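Local coordinates for protein glycosyl hydrolase (Rhizobium leguminosarum bv. trifolii, PDB 5NDX) that probably hydrolyses O-glycosidic bonds as a family 39 glycosidase, being the bacterial orthologue of human alpha-L-iduronidase, at residues R298-A301 and N306-F309; L554-G559 and Y567-S572; N161-C166 and A197-G202; R80-M85 and L90-E95. The protein carries 2 engineered substitutions. All coordinates share one frame; numbering follows the deposited sequence.

Contact 1: residues R298-A301 and N306-F309; sequences RIIA and NFTF. With 8U8 ((2~{R},3~{S},4~{S},5~{R},6~{S})-6-(4-methyl-2-oxidanylidene-chromen-7-yl)oxy-3,4,5-tris(oxidanyl)oxane-2-carboxylic acid), chain N.
I299 and I300, near the end of helix 282-300, close on the base of F307 of strand 307-310. The tight part lies round one carbon: F307 CB is 3.7 Å from I299 CG2 and 4.1 Å from I300 CG1. CG2 of I299, anti to the backbone N, is the branch that meets CB, while the CD1 methyls of I299 and I300 approach the F307 ring obliquely. I300 crosses F307 at a slant, its CG1 4.0 Å from F307 O. No hydrogen bond joins the two segments, so the junction is apolar.

The F307 ring is turned anti to its own N (chi1 -170°) and leads off from the helix end. N306, by contrast, is exposed at the looser margin and directs its CB the other way; its carbonyl O accepts a 2.9 Å bond from T308 OG1, which sits above the carbonyl plane. Beyond it the strand serves the ligand pocket. T308 CG2 reaches within 3.2 Å of ring oxygen O8 of the bound coumarin glycoside, and the F309 ring carries C8 of the coumarin over one face, offset toward the rim, with CD1 3.5 Å from C8.

This is the helix-to-strand return into strand 307-310, the eighth of the TIM barrel. I299 also packs on V239 and L243 of helix 235-252, while F307 rests on I261 and N263 of strand 261-263.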
loop_
_atom_site.group_PDB
_atom_site.type_symbol
_atom_site.label_atom_id
_atom_site.label_comp_id
_atom_site.label_asym_id
_atom_site.label_seq_id
_atom_site.Cartn_x
_atom_site.Cartn_y
_atom_site.Cartn_z
ATOM N N ARG A 298 -14.774 -14.462 -0.209
ATOM C CA ARG A 298 -15.358 -15.078 -1.400
ATOM C C ARG A 298 -14.363 -15.847 -2.256
ATOM O O ARG A 298 -14.785 -16.691 -3.065
ATOM C CB ARG A 298 -16.047 -14.017 -2.278
ATOM C CG ARG A 298 -17.206 -13.319 -1.566
ATOM C CD ARG A 298 -17.972 -12.312 -2.457
ATOM N NE ARG A 298 -18.445 -13.004 -3.644
ATOM C CZ ARG A 298 -18.626 -12.491 -4.858
ATOM N NH1 ARG A 298 -18.456 -11.211 -5.129
ATOM N NH2 ARG A 298 -18.953 -13.291 -5.845
ATOM N N ILE A 299 -13.059 -15.541 -2.149
ATOM C CA ILE A 299 -12.081 -16.249 -2.940
ATOM C C ILE A 299 -11.180 -17.162 -2.062
ATOM O O ILE A 299 -11.081 -18.367 -2.325
ATOM C CB ILE A 299 -11.247 -15.332 -3.854
ATOM C CG1 ILE A 299 -12.161 -14.520 -4.775
ATOM C CG2 ILE A 299 -10.347 -16.181 -4.757
ATOM C CD1 ILE A 299 -11.419 -13.583 -5.730
ATOM N N ILE A 300 -10.555 -16.595 -1.039
ATOM C CA ILE A 300 -9.508 -17.278 -0.301
ATOM C C ILE A 300 -10.087 -18.290 0.663
ATOM O O ILE A 300 -9.681 -19.428 0.625
ATOM C CB ILE A 300 -8.607 -16.299 0.435
ATOM C CG1 ILE A 300 -7.902 -15.410 -0.590
ATOM C CG2 ILE A 300 -7.594 -17.043 1.312
ATOM C CD1 ILE A 300 -7.180 -14.235 0.007
ATOM N N ALA A 301 -11.034 -17.886 1.503
ATOM C CA ALA A 301 -11.595 -18.775 2.479
ATOM C C ALA A 301 -12.212 -20.056 1.893
ATOM O O ALA A 301 -11.902 -21.112 2.387
ATOM C CB ALA A 301 -12.603 -18.082 3.354
ATOM N N ASN A 306 -6.450 -19.690 -6.041
ATOM C CA ASN A 306 -5.232 -19.442 -5.277
ATOM C C ASN A 306 -4.908 -17.924 -5.304
ATOM O O ASN A 306 -3.864 -17.497 -5.797
ATOM C CB ASN A 306 -4.098 -20.296 -5.894
ATOM C CG ASN A 306 -2.839 -20.316 -5.077
ATOM O OD1 ASN A 306 -2.810 -19.850 -3.950
ATOM N ND2 ASN A 306 -1.790 -20.900 -5.637
ATOM N N PHE A 307 -5.788 -17.104 -4.732
ATOM C CA PHE A 307 -5.640 -15.649 -4.856
ATOM C C PHE A 307 -4.506 -15.213 -3.936
ATOM O O PHE A 307 -4.549 -15.478 -2.766
ATOM C CB PHE A 307 -6.919 -14.883 -4.539
ATOM C CG PHE A 307 -6.825 -13.441 -4.907
ATOM C CD1 PHE A 307 -7.099 -13.018 -6.207
ATOM C CD2 PHE A 307 -6.392 -12.510 -3.976
ATOM C CE1 PHE A 307 -6.945 -11.685 -6.548
ATOM C CE2 PHE A 307 -6.269 -11.174 -4.303
ATOM C CZ PHE A 307 -6.543 -10.767 -5.600
ATOM N N THR A 308 -3.500 -14.542 -4.471
ATOM C CA THR A 308 -2.244 -14.337 -3.761
ATOM C C THR A 308 -1.822 -12.890 -3.490
ATOM O O THR A 308 -1.091 -12.649 -2.504
ATOM C CB THR A 308 -1.123 -15.081 -4.548
ATOM O OG1 THR A 308 -1.438 -16.482 -4.547
ATOM C CG2 THR A 308 0.236 -14.922 -3.923
ATOM N N PHE A 309 -2.158 -11.957 -4.376
ATOM C CA PHE A 309 -1.736 -10.581 -4.207
ATOM C C PHE A 309 -2.719 -9.621 -4.877
ATOM O O PHE A 309 -3.250 -9.899 -5.935
ATOM C CB PHE A 309 -0.345 -10.423 -4.777
ATOM C CG PHE A 309 0.317 -9.115 -4.508
ATOM C CD1 PHE A 309 0.567 -8.709 -3.234
ATOM C CD2 PHE A 309 0.797 -8.359 -5.546
ATOM C CE1 PHE A 309 1.243 -7.535 -2.972
ATOM C CE2 PHE A 309 1.474 -7.173 -5.315
ATOM C CZ PHE A 309 1.672 -6.744 -4.011
HETATM C C15 8U8 N . 3.226 -11.210 -7.976
HETATM C C13 8U8 N . 3.152 -12.202 -6.995
HETATM C C14 8U8 N . 3.036 -13.536 -7.362
HETATM C C16 8U8 N . 3.041 -14.528 -6.392
HETATM O O9 8U8 N . 2.883 -15.695 -6.729
HETATM O O8 8U8 N . 3.083 -14.202 -5.072
HETATM C C11 8U8 N . 3.248 -12.916 -4.699
HETATM C C10 8U8 N . 3.382 -12.704 -3.349
HETATM C C12 8U8 N . 3.277 -11.893 -5.636
HETATM C C7 8U8 N . 3.465 -10.595 -5.163
HETATM C C8 8U8 N . 3.592 -10.375 -3.796
HETATM C C9 8U8 N . 3.564 -11.423 -2.873
HETATM O O2 8U8 N . 3.712 -11.151 -1.537
HETATM C C5 8U8 N . 4.138 -12.216 -0.646
HETATM O O1 8U8 N . 2.878 -12.816 -0.298
HETATM C C1 8U8 N . 2.870 -13.853 0.709
HETATM C C6 8U8 N . 3.662 -15.123 0.237
HETATM O O7 8U8 N . 3.786 -15.338 -0.985
HETATM O O6 8U8 N . 4.183 -15.817 1.124
HETATM C C2 8U8 N . 3.472 -13.229 1.966
HETATM O O5 8U8 N . 3.497 -14.165 3.088
HETATM C C3 8U8 N . 4.892 -12.699 1.666
HETATM O O4 8U8 N . 5.363 -12.060 2.824
HETATM C C4 8U8 N . 4.834 -11.658 0.546
HETATM O O3 8U8 N . 6.140 -11.221 0.164
#

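Contact 2: residues L554-G559 and Y567-S572; sequences LFWAAG and YDVLVS
Y567 and W556 bury the most surface here, and they meet as a T-shaped aromatic pair. The indole brings its five-membered ring edge to one face of the phenol: centroids are 4.8 Å apart and the planes stand at 73°. NE1 lies over that face, offset toward the rim, 3.5 Å from Y567 CD1. The six-membered half of the indole slides on past the ring toward the backbone, so that CZ2 comes 3.6 Å from Y567 CB. What sends the indole across is its first torsion (chi1 65°), which sets CG between the backbone N and the carbonyl carbon.

The two strands belong to different sheets, three-stranded for 549-557 and four-stranded for 566-572. Their segment axes are 10.6 Å apart, too far for backbone pairing, and the contact is the face-to-face filling of a beta sandwich, consistent with a fibronectin type III-like domain. F591 of strand 590-594 and V604 of strand 601-607 also touch W556.

V569 is the third main contributor. Its CG2 meets the far corner of the indole, 4.0 Å from W556 CH2, while CG1 meets L554 CD2 tip to tip at 3.6 Å.

An alanine in place of Y567 would probably leave the NE1 edge of W556 without the ring face it leans on and open a gap beside A558. At that margin Y567 OH lies 3.1 Å from A558 CB, and a water that accepts from G559 N at 2.8 Å is weakly linked to the same hydroxyl.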
loop_
_atom_site.group_PDB
_atom_site.type_symbol
_atom_site.label_atom_id
_atom_site.label_comp_id
_atom_site.label_asym_id
_atom_site.label_seq_id
_atom_site.Cartn_x
_atom_site.Cartn_y
_atom_site.Cartn_z
ATOM N N LEU A 554 12.142 12.254 8.955
ATOM C CA LEU A 554 12.741 11.170 9.719
ATOM C C LEU A 554 12.160 9.840 9.240
ATOM O O LEU A 554 10.923 9.730 8.980
ATOM C CB LEU A 554 12.455 11.344 11.209
ATOM C CG LEU A 554 13.251 12.350 12.033
ATOM C CD1 LEU A 554 13.088 13.751 11.476
ATOM C CD2 LEU A 554 12.828 12.350 13.502
ATOM N N PHE A 555 13.018 8.834 9.150
ATOM C CA PHE A 555 12.658 7.456 8.765
ATOM C C PHE A 555 13.468 6.538 9.677
ATOM O O PHE A 555 14.621 6.825 9.933
ATOM C CB PHE A 555 13.032 7.209 7.299
ATOM C CG PHE A 555 12.741 5.817 6.813
ATOM C CD1 PHE A 555 11.407 5.330 6.767
ATOM C CD2 PHE A 555 13.788 4.980 6.330
ATOM C CE1 PHE A 555 11.119 4.052 6.242
ATOM C CE2 PHE A 555 13.514 3.686 5.841
ATOM C CZ PHE A 555 12.169 3.218 5.791
ATOM N N TRP A 556 12.863 5.459 10.166
ATOM C CA TRP A 556 13.516 4.530 11.068
ATOM C C TRP A 556 12.889 3.167 10.914
ATOM O O TRP A 556 12.033 2.988 10.051
ATOM C CB TRP A 556 13.477 5.047 12.511
ATOM C CG TRP A 556 12.163 5.171 13.137
ATOM C CD1 TRP A 556 11.529 4.255 13.899
ATOM C CD2 TRP A 556 11.335 6.331 13.122
ATOM N NE1 TRP A 556 10.342 4.762 14.350
ATOM C CE2 TRP A 556 10.196 6.036 13.889
ATOM C CE3 TRP A 556 11.431 7.580 12.502
ATOM C CZ2 TRP A 556 9.139 6.934 14.045
ATOM C CZ3 TRP A 556 10.394 8.514 12.713
ATOM C CH2 TRP A 556 9.258 8.162 13.477
ATOM N N ALA A 557 13.306 2.202 11.723
ATOM C CA ALA A 557 12.771 0.849 11.695
ATOM C C ALA A 557 12.335 0.506 13.095
ATOM O O ALA A 557 12.883 1.035 14.055
ATOM C CB ALA A 557 13.878 -0.148 11.212
ATOM N N ALA A 558 11.333 -0.356 13.218
ATOM C CA ALA A 558 10.891 -0.896 14.507
ATOM C C ALA A 558 12.020 -1.782 15.094
ATOM O O ALA A 558 12.722 -2.441 14.346
ATOM C CB ALA A 558 9.602 -1.755 14.317
ATOM N N GLY A 559 12.170 -1.775 16.411
ATOM C CA GLY A 559 13.168 -2.573 17.091
ATOM C C GLY A 559 12.806 -4.037 17.042
ATOM O O GLY A 559 13.682 -4.905 17.094
ATOM N N TYR A 567 5.243 5.478 18.292
ATOM C CA TYR A 567 6.512 6.227 18.381
ATOM C C TYR A 567 6.236 7.689 18.705
ATOM O O TYR A 567 5.209 8.277 18.277
ATOM C CB TYR A 567 7.348 6.085 17.097
ATOM C CG TYR A 567 7.634 4.662 16.760
ATOM C CD1 TYR A 567 8.708 3.978 17.337
ATOM C CD2 TYR A 567 6.774 3.940 15.955
ATOM C CE1 TYR A 567 8.920 2.615 17.064
ATOM C CE2 TYR A 567 6.982 2.591 15.676
ATOM C CZ TYR A 567 8.081 1.924 16.230
ATOM O OH TYR A 567 8.249 0.575 15.942
ATOM N N ASP A 568 7.124 8.250 19.514
ATOM C CA ASP A 568 7.236 9.689 19.721
ATOM C C ASP A 568 8.552 10.138 19.115
ATOM O O ASP A 568 9.540 9.390 19.098
ATOM C CB ASP A 568 7.305 9.973 21.207
ATOM C CG ASP A 568 6.013 9.613 21.937
ATOM O OD1 ASP A 568 4.912 9.633 21.335
ATOM O OD2 ASP A 568 6.128 9.285 23.125
ATOM N N VAL A 569 8.548 11.359 18.630
ATOM C CA VAL A 569 9.717 12.014 18.119
ATOM C C VAL A 569 10.002 13.160 19.041
ATOM O O VAL A 569 9.096 13.950 19.350
ATOM C CB VAL A 569 9.513 12.544 16.706
ATOM C CG1 VAL A 569 10.753 13.306 16.258
ATOM C CG2 VAL A 569 9.248 11.400 15.758
ATOM N N LEU A 570 11.249 13.238 19.490
ATOM C CA LEU A 570 11.700 14.313 20.366
ATOM C C LEU A 570 12.858 15.098 19.770
ATOM O O LEU A 570 13.556 14.643 18.874
ATOM C CB LEU A 570 12.121 13.765 21.710
ATOM C CG LEU A 570 11.060 12.981 22.462
ATOM C CD1 LEU A 570 11.289 11.523 22.230
ATOM C CD2 LEU A 570 11.198 13.236 23.952
ATOM N N VAL A 571 13.061 16.276 20.322
ATOM C CA VAL A 571 14.042 17.201 19.850
ATOM C C VAL A 571 14.781 17.800 21.032
ATOM O O VAL A 571 14.174 18.166 22.045
ATOM C CB VAL A 571 13.385 18.291 19.010
ATOM C CG1 VAL A 571 14.092 19.644 19.143
ATOM C CG2 VAL A 571 13.376 17.844 17.560
ATOM N N SER A 572 16.094 17.867 20.869
ATOM C CA SER A 572 17.003 18.539 21.781
ATOM C C SER A 572 17.674 19.684 21.024
ATOM O O SER A 572 17.980 19.589 19.818
ATOM C CB SER A 572 18.070 17.561 22.298
ATOM O OG SER A 572 19.163 18.263 22.873
HETATM O O HOH W 1 10.758 -0.120 18.180
#

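Contact 3: residues N161-C166 and A197-G202; sequences NYYDAC and AHCDSG
Two helices on the outside of the TIM barrel meet through side chains where Y163 and D164 of helix 155-171 face H198 and C199 at the end of helix 190-200. The nearest backbone approach is between Y163 CA and C199 CA, 9.4 Å apart, so side chains alone bridge the gap, and no hydrogen bond crosses it.

Y163 and C199 form a Cys sulfur-aromatic contact. The SG stands 4.4 Å from the ring centroid of Y163 and 35° off the ring normal, an oblique approach whose closest atom is Y163 CE2, 3.8 Å from C199 SG. With CG anti to the backbone N, chi1 -170° turns the phenol ring toward C199, and its hydroxyl bonds the carbonyl O of R213. That bond ties the far end of the ring to a residue outside both helices.

D164 lies against the H198 ring, the carboxylate and imidazole planes 46° apart, but OD1 is modelled too near CE1 for that detail to be trusted. The firm polar partner of D164 is the backbone N of C205, bound to OD2. An alanine here would remove the carboxylate and is likely to leave the C205 N-H without its acceptor, loosening the loop after helix 190-200. That loop starts directly, with S201 the first residue to leave helical backbone angles.

Helix 110-131 flanks helix 155-171, with V113 and W116 against A165; M179 of strand 179-184 touches Y163 and C166.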
loop_
_atom_site.group_PDB
_atom_site.type_symbol
_atom_site.label_atom_id
_atom_site.label_comp_id
_atom_site.label_asym_id
_atom_site.label_seq_id
_atom_site.Cartn_x
_atom_site.Cartn_y
_atom_site.Cartn_z
ATOM N N ASN A 161 6.445 -13.796 -28.117
ATOM C CA ASN A 161 7.921 -13.855 -28.232
ATOM C C ASN A 161 8.612 -13.017 -27.143
ATOM O O ASN A 161 9.679 -13.367 -26.658
ATOM C CB ASN A 161 8.408 -13.253 -29.561
ATOM C CG ASN A 161 8.033 -14.064 -30.786
ATOM O OD1 ASN A 161 7.705 -15.254 -30.732
ATOM N ND2 ASN A 161 8.126 -13.403 -31.916
ATOM N N TYR A 162 8.044 -11.846 -26.895
ATOM C CA TYR A 162 8.441 -10.979 -25.779
ATOM C C TYR A 162 8.408 -11.733 -24.433
ATOM O O TYR A 162 9.391 -11.686 -23.677
ATOM C CB TYR A 162 7.590 -9.699 -25.787
ATOM C CG TYR A 162 7.492 -9.013 -24.442
ATOM C CD1 TYR A 162 8.525 -8.187 -23.965
ATOM C CD2 TYR A 162 6.381 -9.198 -23.648
ATOM C CE1 TYR A 162 8.432 -7.570 -22.726
ATOM C CE2 TYR A 162 6.277 -8.594 -22.414
ATOM C CZ TYR A 162 7.318 -7.805 -21.948
ATOM O OH TYR A 162 7.168 -7.233 -20.724
ATOM N N TYR A 163 7.319 -12.457 -24.167
ATOM C CA TYR A 163 7.197 -13.311 -22.954
ATOM C C TYR A 163 8.328 -14.352 -22.902
ATOM O O TYR A 163 9.044 -14.496 -21.890
ATOM C CB TYR A 163 5.809 -13.994 -22.867
ATOM C CG TYR A 163 5.610 -14.661 -21.542
ATOM C CD1 TYR A 163 5.184 -13.920 -20.435
ATOM C CD2 TYR A 163 5.974 -15.973 -21.347
ATOM C CE1 TYR A 163 5.090 -14.488 -19.182
ATOM C CE2 TYR A 163 5.885 -16.559 -20.114
ATOM C CZ TYR A 163 5.436 -15.808 -19.014
ATOM O OH TYR A 163 5.365 -16.366 -17.754
ATOM N N ASP A 164 8.530 -15.034 -24.031
ATOM C CA ASP A 164 9.608 -16.024 -24.185
ATOM C C ASP A 164 10.958 -15.463 -23.835
ATOM O O ASP A 164 11.752 -16.121 -23.196
ATOM C CB ASP A 164 9.669 -16.544 -25.636
ATOM C CG ASP A 164 8.460 -17.370 -26.026
ATOM O OD1 ASP A 164 7.882 -18.022 -25.144
ATOM O OD2 ASP A 164 8.094 -17.390 -27.232
ATOM N N ALA A 165 11.201 -14.242 -24.291
ATOM C CA ALA A 165 12.478 -13.546 -24.089
ATOM C C ALA A 165 12.667 -13.143 -22.624
ATOM O O ALA A 165 13.776 -13.294 -22.067
ATOM C CB ALA A 165 12.525 -12.313 -24.984
ATOM N N CYS A 166 11.592 -12.610 -22.013
ATOM C CA CYS A 166 11.599 -12.365 -20.556
ATOM C C CYS A 166 11.987 -13.620 -19.780
ATOM O O CYS A 166 12.869 -13.559 -18.947
ATOM C CB CYS A 166 10.228 -11.886 -20.059
ATOM S SG CYS A 166 9.815 -10.269 -20.672
ATOM N N ALA A 197 -2.947 -19.713 -23.689
ATOM C CA ALA A 197 -2.758 -20.766 -24.709
ATOM C C ALA A 197 -1.267 -21.043 -24.911
ATOM O O ALA A 197 -0.822 -22.183 -24.806
ATOM C CB ALA A 197 -3.422 -20.378 -26.034
ATOM N N HIS A 198 -0.498 -19.978 -25.119
ATOM C CA HIS A 198 0.953 -20.108 -25.267
ATOM C C HIS A 198 1.655 -20.778 -24.109
ATOM O O HIS A 198 2.561 -21.588 -24.321
ATOM C CB HIS A 198 1.568 -18.741 -25.513
ATOM C CG HIS A 198 2.995 -18.792 -25.932
ATOM N ND1 HIS A 198 4.015 -18.381 -25.113
ATOM C CD2 HIS A 198 3.578 -19.205 -27.086
ATOM C CE1 HIS A 198 5.165 -18.551 -25.731
ATOM N NE2 HIS A 198 4.930 -19.048 -26.932
ATOM N N CYS A 199 1.276 -20.441 -22.880
ATOM C CA CYS A 199 1.927 -21.035 -21.694
ATOM C C CYS A 199 1.408 -22.432 -21.363
ATOM O O CYS A 199 2.064 -23.168 -20.654
ATOM C CB CYS A 199 1.769 -20.114 -20.459
ATOM S SG CYS A 199 2.757 -18.598 -20.588
ATOM N N ASP A 200 0.232 -22.785 -21.860
ATOM C CA ASP A 200 -0.340 -24.102 -21.635
ATOM C C ASP A 200 0.199 -25.190 -22.609
ATOM O O ASP A 200 0.921 -26.062 -22.201
ATOM C CB ASP A 200 -1.854 -24.016 -21.741
ATOM C CG ASP A 200 -2.535 -25.314 -21.398
ATOM O OD1 ASP A 200 -1.970 -26.146 -20.693
ATOM O OD2 ASP A 200 -3.675 -25.481 -21.789
ATOM N N SER A 201 -0.223 -25.158 -23.869
ATOM C CA SER A 201 0.403 -25.912 -24.958
ATOM C C SER A 201 1.326 -24.821 -25.463
ATOM O O SER A 201 1.611 -23.910 -24.699
ATOM C CB SER A 201 -0.657 -26.321 -25.964
ATOM O OG SER A 201 -1.605 -25.277 -26.129
ATOM N N GLY A 202 1.798 -24.836 -26.689
ATOM C CA GLY A 202 2.606 -23.689 -27.127
ATOM C C GLY A 202 4.069 -23.921 -26.809
ATOM O O GLY A 202 4.406 -24.652 -25.876
#

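Contact 4: residues R80-M85 and L90-E95; sequences RALDVM and LKPFFE
M85 and L90 face each other across the short connection from helix 76-87 to strand 91-95, part of a beta-alpha-beta crossover of the TIM barrel in which strand 55-58 is the parallel neighbour of strand 91-95.

One hydrogen bond spans the segments: L90 N donates to M85 O at 3.0 Å with an N-H...O angle of 156°. The donor approaches from above the carbonyl plane, 45° out of it.

The remainder is apolar. Helix and strand segments run 8.6 Å apart at their axes, and M85 fills much of that distance with a chain extended beyond CG (chi2 -167°), which delivers SD to P92 CB at 4.0 Å. L90 CB lies 3.5 Å from M85 O, in the last turns of the helix, and its side chain also rests on L42 and I45 of helix 36-45.

On the strand, P92 directs its ring at the helix and F93 takes the other side, where it borders the bound 8U8; K91, also turned from the helix, bonds through NZ to T138 OG1.

L82 spreads its two methyls over separate partners. CD2 is 4.4 Å from P92 CG, and CD1 meets the edge of the F94 ring, near its plane, 4.1 Å from F94 CE2.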
loop_
_atom_site.group_PDB
_atom_site.type_symbol
_atom_site.label_atom_id
_atom_site.label_comp_id
_atom_site.label_asym_id
_atom_site.label_seq_id
_atom_site.Cartn_x
_atom_site.Cartn_y
_atom_site.Cartn_z
ATOM N N ARG A 80 19.704 4.446 -9.412
ATOM C CA ARG A 80 19.168 5.379 -8.448
ATOM C C ARG A 80 17.732 5.030 -8.069
ATOM O O ARG A 80 17.384 5.107 -6.921
ATOM C CB ARG A 80 19.238 6.818 -8.977
ATOM C CG ARG A 80 20.689 7.333 -8.961
ATOM C CD ARG A 80 20.887 8.638 -9.734
ATOM N NE ARG A 80 19.922 9.683 -9.333
ATOM C CZ ARG A 80 19.616 10.785 -10.042
ATOM N NH1 ARG A 80 20.182 11.046 -11.227
ATOM N NH2 ARG A 80 18.727 11.647 -9.564
ATOM N N ALA A 81 16.944 4.609 -9.041
ATOM C CA ALA A 81 15.543 4.309 -8.843
ATOM C C ALA A 81 15.356 3.051 -7.975
ATOM O O ALA A 81 14.565 3.061 -7.031
ATOM C CB ALA A 81 14.852 4.124 -10.180
ATOM N N LEU A 82 16.086 1.989 -8.293
ATOM C CA LEU A 82 16.062 0.783 -7.470
ATOM C C LEU A 82 16.690 1.011 -6.119
ATOM O O LEU A 82 16.169 0.488 -5.119
ATOM C CB LEU A 82 16.683 -0.406 -8.171
ATOM C CG LEU A 82 15.971 -0.771 -9.484
ATOM C CD1 LEU A 82 16.687 -1.897 -10.198
ATOM C CD2 LEU A 82 14.515 -1.140 -9.229
ATOM N N ASP A 83 17.776 1.786 -6.049
ATOM C CA ASP A 83 18.417 2.020 -4.760
ATOM C C ASP A 83 17.460 2.708 -3.776
ATOM O O ASP A 83 17.464 2.375 -2.604
ATOM C CB ASP A 83 19.657 2.900 -4.879
ATOM C CG ASP A 83 20.869 2.180 -5.424
ATOM O OD1 ASP A 83 20.908 0.945 -5.601
ATOM O OD2 ASP A 83 21.797 2.920 -5.730
ATOM N N VAL A 84 16.667 3.680 -4.228
ATOM C CA VAL A 84 15.714 4.311 -3.302
ATOM C C VAL A 84 14.666 3.362 -2.775
ATOM O O VAL A 84 14.248 3.533 -1.645
ATOM C CB VAL A 84 14.849 5.551 -3.787
ATOM C CG1 VAL A 84 15.538 6.796 -3.453
ATOM C CG2 VAL A 84 14.313 5.486 -5.178
ATOM N N MET A 85 14.196 2.438 -3.602
ATOM C CA MET A 85 13.277 1.418 -3.109
ATOM C C MET A 85 13.925 0.562 -2.022
ATOM O O MET A 85 13.403 0.491 -0.918
ATOM C CB MET A 85 12.800 0.506 -4.214
ATOM C CG MET A 85 12.037 1.190 -5.330
ATOM S SD MET A 85 11.289 -0.160 -6.261
ATOM C CE MET A 85 10.976 0.780 -7.706
ATOM N N LEU A 90 11.578 -1.510 0.420
ATOM C CA LEU A 90 10.570 -1.819 -0.566
ATOM C C LEU A 90 11.220 -2.690 -1.638
ATOM O O LEU A 90 12.415 -2.585 -1.878
ATOM C CB LEU A 90 10.013 -0.541 -1.127
ATOM C CG LEU A 90 9.239 0.245 -0.042
ATOM C CD1 LEU A 90 9.028 1.677 -0.467
ATOM C CD2 LEU A 90 7.909 -0.426 0.311
ATOM N N LYS A 91 10.420 -3.544 -2.256
ATOM C CA LYS A 91 10.848 -4.416 -3.322
ATOM C C LYS A 91 10.116 -4.099 -4.585
ATOM O O LYS A 91 8.936 -3.832 -4.550
ATOM C CB LYS A 91 10.549 -5.862 -2.941
ATOM C CG LYS A 91 11.288 -6.273 -1.651
ATOM C CD LYS A 91 10.822 -7.575 -1.103
ATOM C CE LYS A 91 11.482 -7.903 0.253
ATOM N NZ LYS A 91 12.924 -8.063 0.027
ATOM N N PRO A 92 10.789 -4.209 -5.737
ATOM C CA PRO A 92 10.035 -3.996 -6.948
ATOM C C PRO A 92 9.152 -5.190 -7.356
ATOM O O PRO A 92 9.566 -6.359 -7.306
ATOM C CB PRO A 92 11.132 -3.736 -7.978
ATOM C CG PRO A 92 12.295 -4.449 -7.449
ATOM C CD PRO A 92 12.241 -4.194 -5.991
ATOM N N PHE A 93 7.936 -4.861 -7.758
ATOM C CA PHE A 93 7.093 -5.751 -8.534
ATOM C C PHE A 93 7.427 -5.258 -9.942
ATOM O O PHE A 93 6.871 -4.272 -10.411
ATOM C CB PHE A 93 5.624 -5.577 -8.127
ATOM C CG PHE A 93 4.652 -6.507 -8.790
ATOM C CD1 PHE A 93 5.041 -7.539 -9.628
ATOM C CD2 PHE A 93 3.282 -6.320 -8.567
ATOM C CE1 PHE A 93 4.102 -8.362 -10.239
ATOM C CE2 PHE A 93 2.348 -7.132 -9.183
ATOM C CZ PHE A 93 2.756 -8.178 -10.000
ATOM N N PHE A 94 8.446 -5.910 -10.527
ATOM C CA PHE A 94 9.271 -5.372 -11.607
ATOM C C PHE A 94 8.631 -5.743 -12.941
ATOM O O PHE A 94 8.733 -6.894 -13.379
ATOM C CB PHE A 94 10.694 -5.984 -11.523
ATOM C CG PHE A 94 11.757 -5.222 -12.272
ATOM C CD1 PHE A 94 11.661 -4.985 -13.637
ATOM C CD2 PHE A 94 12.884 -4.772 -11.618
ATOM C CE1 PHE A 94 12.649 -4.270 -14.304
ATOM C CE2 PHE A 94 13.873 -4.061 -12.290
ATOM C CZ PHE A 94 13.757 -3.824 -13.631
ATOM N N GLU A 95 7.975 -4.779 -13.563
ATOM C CA GLU A 95 7.423 -4.973 -14.883
ATOM C C GLU A 95 8.560 -4.814 -15.872
ATOM O O GLU A 95 9.265 -3.778 -15.862
ATOM C CB GLU A 95 6.335 -3.951 -15.213
ATOM C CG GLU A 95 5.192 -3.960 -14.207
ATOM C CD GLU A 95 4.245 -2.795 -14.439
ATOM O OE1 GLU A 95 4.556 -1.667 -13.958
ATOM O OE2 GLU A 95 3.233 -3.021 -15.145
#

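All four contacts are largely buried, yet they lie at different depths. Contacts 1 and 4 each join the last turns of a helix to the barrel strand that follows, 307-310 and 91-95, with apolar side chains; contact 4 adds a backbone hydrogen bond that contact 1 lacks. They meet across the barrel interior, F309 CE2 lying 3.8 Å from F93 CD2, and both strands supply pocket residues. Contact 3, its centre about 31 Å from the chain centre, joins outer-layer helices through a sulfur-aromatic contact, with D164 bonded instead to the C205 backbone N. Contact 2 joins two sheets of a beta sandwich, led by an edge-to-face aromatic pair; its centre is about 48 Å from that of contact 3.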